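Local structure of alpha-L-rhamnosidase (Klebsiella oxytoca, 4XHC) at residues A82-R87 / T192-N197. The protein hydrolyses the glycosidic bonds of alpha-L-rhamnosides to release terminal rhamnose, as a two-domain GH78 glycosidase, and binds the product rhamnose. Numbering follows the deposited sequence.
Sequences AAFYQR and TQIEVN
The backbone N of I194 donates a hydrogen bond to the phenolic OH of Y85, the one polar bond that joins 82-87 to 192-197. At 3.2 Å between N and OH, and with 137° at the hydrogen, it is long and bent. Behind the hydroxyl, the ring of Y85 lies flat along the backbone of the strand. The carbonyl O of T192 sits over the ring centre, 3.5 Å above the plane, and the amide N of Q193 stands over the same face but nearer the rim, 3.7 Å from CE1. What carries the ring across is its first torsion, which sets CG anti to the carbonyl carbon (chi1 -60°). F84 sends its ring another way: CG is anti to the backbone N (173°), and the edge at CE2 meets CD1 of I194 at 4.1 Å, the two side chains crossing at about a right angle. I194 also brings CG1 to 4.2 Å from CE1 of Y85, and beyond it F84 packs on V95 and I194 on F99 of strand 94-99, between the two sheets of the N-terminal beta domain. A type I turn runs from F84 to R87, with R87 N bonded to F84 O. The tyrosine therefore stacks on the T192-Q193 peptide, with I194 alongside, anchored lightly at its hydroxyl, while the apolar pair F84 and I194 ties 82-87 to the core of the beta-sandwich.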
ATOM      1  N   ALA A  82      16.056  12.615 -17.779  1.00 66.38           N
ATOM      2  CA  ALA A  82      16.411  13.987 -17.409  1.00 66.38           C
ATOM      3  C   ALA A  82      15.248  14.964 -17.666  1.00 65.84           C
ATOM      4  O   ALA A  82      15.031  15.897 -16.886  1.00 66.29           O
ATOM      5  CB  ALA A  82      17.661  14.430 -18.157  1.00 67.71           C
ATOM      6  N   ALA A  83      14.506  14.733 -18.753  1.00 65.20           N
ATOM      7  CA  ALA A  83      13.337  15.547 -19.109  1.00 63.93           C
ATOM      8  C   ALA A  83      12.115  15.213 -18.243  1.00 61.27           C
ATOM      9  O   ALA A  83      11.305  16.094 -17.926  1.00 60.16           O
ATOM     10  CB  ALA A  83      13.007  15.369 -20.582  1.00 64.72           C
ATOM     11  N   PHE A  84      11.976  13.944 -17.868  1.00 59.12           N
ATOM     12  CA  PHE A  84      10.914  13.537 -16.945  1.00 58.39           C
ATOM     13  C   PHE A  84      11.128  14.119 -15.545  1.00 57.99           C
ATOM     14  O   PHE A  84      10.153  14.432 -14.856  1.00 57.46           O
ATOM     15  CB  PHE A  84      10.791  12.006 -16.874  1.00 57.83           C
ATOM     16  CG  PHE A  84       9.826  11.517 -15.819  1.00 56.92           C
ATOM     17  CD1 PHE A  84       8.462  11.746 -15.946  1.00 57.64           C
ATOM     18  CD2 PHE A  84      10.283  10.842 -14.694  1.00 56.33           C
ATOM     19  CE1 PHE A  84       7.572  11.315 -14.971  1.00 56.34           C
ATOM     20  CE2 PHE A  84       9.399  10.404 -13.717  1.00 55.24           C
ATOM     21  CZ  PHE A  84       8.044  10.642 -13.855  1.00 55.19           C
ATOM     22  N   TYR A  85      12.384  14.276 -15.126  1.00 57.92           N
ATOM     23  CA  TYR A  85      12.675  14.861 -13.807  1.00 57.86           C
ATOM     24  C   TYR A  85      12.350  16.364 -13.723  1.00 59.60           C
ATOM     25  O   TYR A  85      12.332  16.935 -12.626  1.00 58.95           O
ATOM     26  CB  TYR A  85      14.132  14.605 -13.374  1.00 57.35           C
ATOM     27  CG  TYR A  85      14.544  13.138 -13.253  1.00 55.93           C
ATOM     28  CD1 TYR A  85      13.646  12.157 -12.815  1.00 54.88           C
ATOM     29  CD2 TYR A  85      15.849  12.739 -13.545  1.00 56.07           C
ATOM     30  CE1 TYR A  85      14.031  10.828 -12.698  1.00 53.78           C
ATOM     31  CE2 TYR A  85      16.239  11.414 -13.428  1.00 55.02           C
ATOM     32  CZ  TYR A  85      15.327  10.466 -13.007  1.00 54.30           C
ATOM     33  OH  TYR A  85      15.704   9.149 -12.901  1.00 54.61           O
ATOM     34  N   GLN A  86      12.098  16.985 -14.878  1.00 61.86           N
ATOM     35  CA  GLN A  86      11.623  18.364 -14.958  1.00 63.75           C
ATOM     36  C   GLN A  86      10.104  18.484 -14.900  1.00 63.16           C
ATOM     37  O   GLN A  86       9.592  19.581 -14.737  1.00 65.20           O
ATOM     38  CB  GLN A  86      12.103  19.020 -16.259  1.00 67.45           C
ATOM     39  CG  GLN A  86      13.616  19.130 -16.411  1.00 69.85           C
ATOM     40  CD  GLN A  86      14.283  19.902 -15.271  1.00 71.99           C
ATOM     41  OE1 GLN A  86      13.883  21.014 -14.902  1.00 73.50           O
ATOM     42  NE2 GLN A  86      15.319  19.305 -14.711  1.00 73.01           N
ATOM     43  N   ARG A  87       9.379  17.379 -15.046  1.00 62.27           N
ATOM     44  CA  ARG A  87       7.912  17.440 -15.099  1.00 62.52           C
ATOM     45  C   ARG A  87       7.281  17.594 -13.734  1.00 61.86           C
ATOM     46  O   ARG A  87       7.764  17.051 -12.746  1.00 60.74           O
ATOM     47  CB  ARG A  87       7.311  16.199 -15.766  1.00 63.53           C
ATOM     48  CG  ARG A  87       7.250  16.275 -17.285  1.00 66.11           C
ATOM     49  CD  ARG A  87       6.473  15.104 -17.859  1.00 65.32           C
ATOM     50  NE  ARG A  87       5.043  15.202 -17.575  1.00 64.06           N
ATOM     51  CZ  ARG A  87       4.154  14.249 -17.843  1.00 62.47           C
ATOM     52  NH1 ARG A  87       4.536  13.102 -18.395  1.00 62.10           N
ATOM     53  NH2 ARG A  87       2.877  14.443 -17.550  1.00 61.81           N
ATOM     54  N   THR A 192      12.788  13.189  -8.936  1.00 63.05           N
ATOM     55  CA  THR A 192      14.157  13.629  -9.252  1.00 64.33           C
ATOM     56  C   THR A 192      15.131  12.467  -9.475  1.00 66.23           C
ATOM     57  O   THR A 192      16.220  12.680 -10.004  1.00 69.81           O
ATOM     58  CB  THR A 192      14.737  14.585  -8.176  1.00 64.71           C
ATOM     59  OG1 THR A 192      15.022  13.865  -6.967  1.00 63.84           O
ATOM     60  CG2 THR A 192      13.769  15.729  -7.873  1.00 64.66           C
ATOM     61  N   GLN A 193      14.766  11.252  -9.075  1.00 64.55           N
ATOM     62  CA  GLN A 193      15.636  10.106  -9.291  1.00 65.84           C
ATOM     63  C   GLN A 193      14.851   8.828  -9.167  1.00 63.76           C
ATOM     64  O   GLN A 193      14.011   8.712  -8.289  1.00 63.63           O
ATOM     65  CB  GLN A 193      16.778  10.092  -8.281  1.00 68.48           C
ATOM     66  CG  GLN A 193      17.504   8.757  -8.187  1.00 71.38           C
ATOM     67  CD  GLN A 193      18.773   8.833  -7.355  1.00 77.50           C
ATOM     68  OE1 GLN A 193      18.977   9.774  -6.565  1.00 80.28           O
ATOM     69  NE2 GLN A 193      19.637   7.832  -7.518  1.00 78.44           N
ATOM     70  N   ILE A 194      15.126   7.876 -10.046  1.00 62.12           N
ATOM     71  CA  ILE A 194      14.517   6.561  -9.964  1.00 62.21           C
ATOM     72  C   ILE A 194      15.549   5.508 -10.332  1.00 62.48           C
ATOM     73  O   ILE A 194      16.222   5.635 -11.349  1.00 64.52           O
ATOM     74  CB  ILE A 194      13.319   6.426 -10.919  1.00 62.74           C
ATOM     75  CG1 ILE A 194      12.312   7.559 -10.680  1.00 63.03           C
ATOM     76  CG2 ILE A 194      12.660   5.057 -10.744  1.00 62.25           C
ATOM     77  CD1 ILE A 194      11.018   7.439 -11.462  1.00 62.20           C
ATOM     78  N   GLU A 195      15.670   4.471  -9.511  1.00 60.90           N
ATOM     79  CA  GLU A 195      16.581   3.375  -9.812  1.00 60.62           C
ATOM     80  C   GLU A 195      16.079   2.062  -9.232  1.00 57.98           C
ATOM     81  O   GLU A 195      15.234   2.052  -8.341  1.00 56.35           O
ATOM     82  CB  GLU A 195      18.000   3.684  -9.313  1.00 62.67           C
ATOM     83  CG  GLU A 195      18.151   3.787  -7.800  1.00 64.79           C
ATOM     84  CD  GLU A 195      19.585   4.088  -7.358  1.00 67.66           C
ATOM     85  OE1 GLU A 195      20.432   4.433  -8.214  1.00 68.10           O
ATOM     86  OE2 GLU A 195      19.867   3.977  -6.142  1.00 68.76           O
ATOM     87  N   VAL A 196      16.598   0.963  -9.773  1.00 57.31           N
ATOM     88  CA  VAL A 196      16.361  -0.382  -9.238  1.00 55.06           C
ATOM     89  C   VAL A 196      17.666  -0.959  -8.705  1.00 54.33           C
ATOM     90  O   VAL A 196      18.703  -0.867  -9.361  1.00 55.61           O
ATOM     91  CB  VAL A 196      15.718  -1.332 -10.280  1.00 53.49           C
ATOM     92  CG1 VAL A 196      16.641  -1.610 -11.455  1.00 54.05           C
ATOM     93  CG2 VAL A 196      15.306  -2.634  -9.623  1.00 53.25           C
ATOM     94  N   ASN A 197      17.609  -1.505  -7.494  1.00 53.98           N
ATOM     95  CA  ASN A 197      18.733  -2.217  -6.889  1.00 55.26           C
ATOM     96  C   ASN A 197      18.592  -3.713  -7.176  1.00 53.37           C
ATOM     97  O   ASN A 197      17.829  -4.405  -6.507  1.00 52.61           O
ATOM     98  CB  ASN A 197      18.777  -1.974  -5.373  1.00 56.13           C
ATOM     99  CG  ASN A 197      19.284  -0.594  -5.003  1.00 57.69           C
ATOM    100  OD1 ASN A 197      18.506   0.324  -4.750  1.00 56.47           O
ATOM    101  ND2 ASN A 197      20.600  -0.447  -4.956  1.00 61.10           N
TER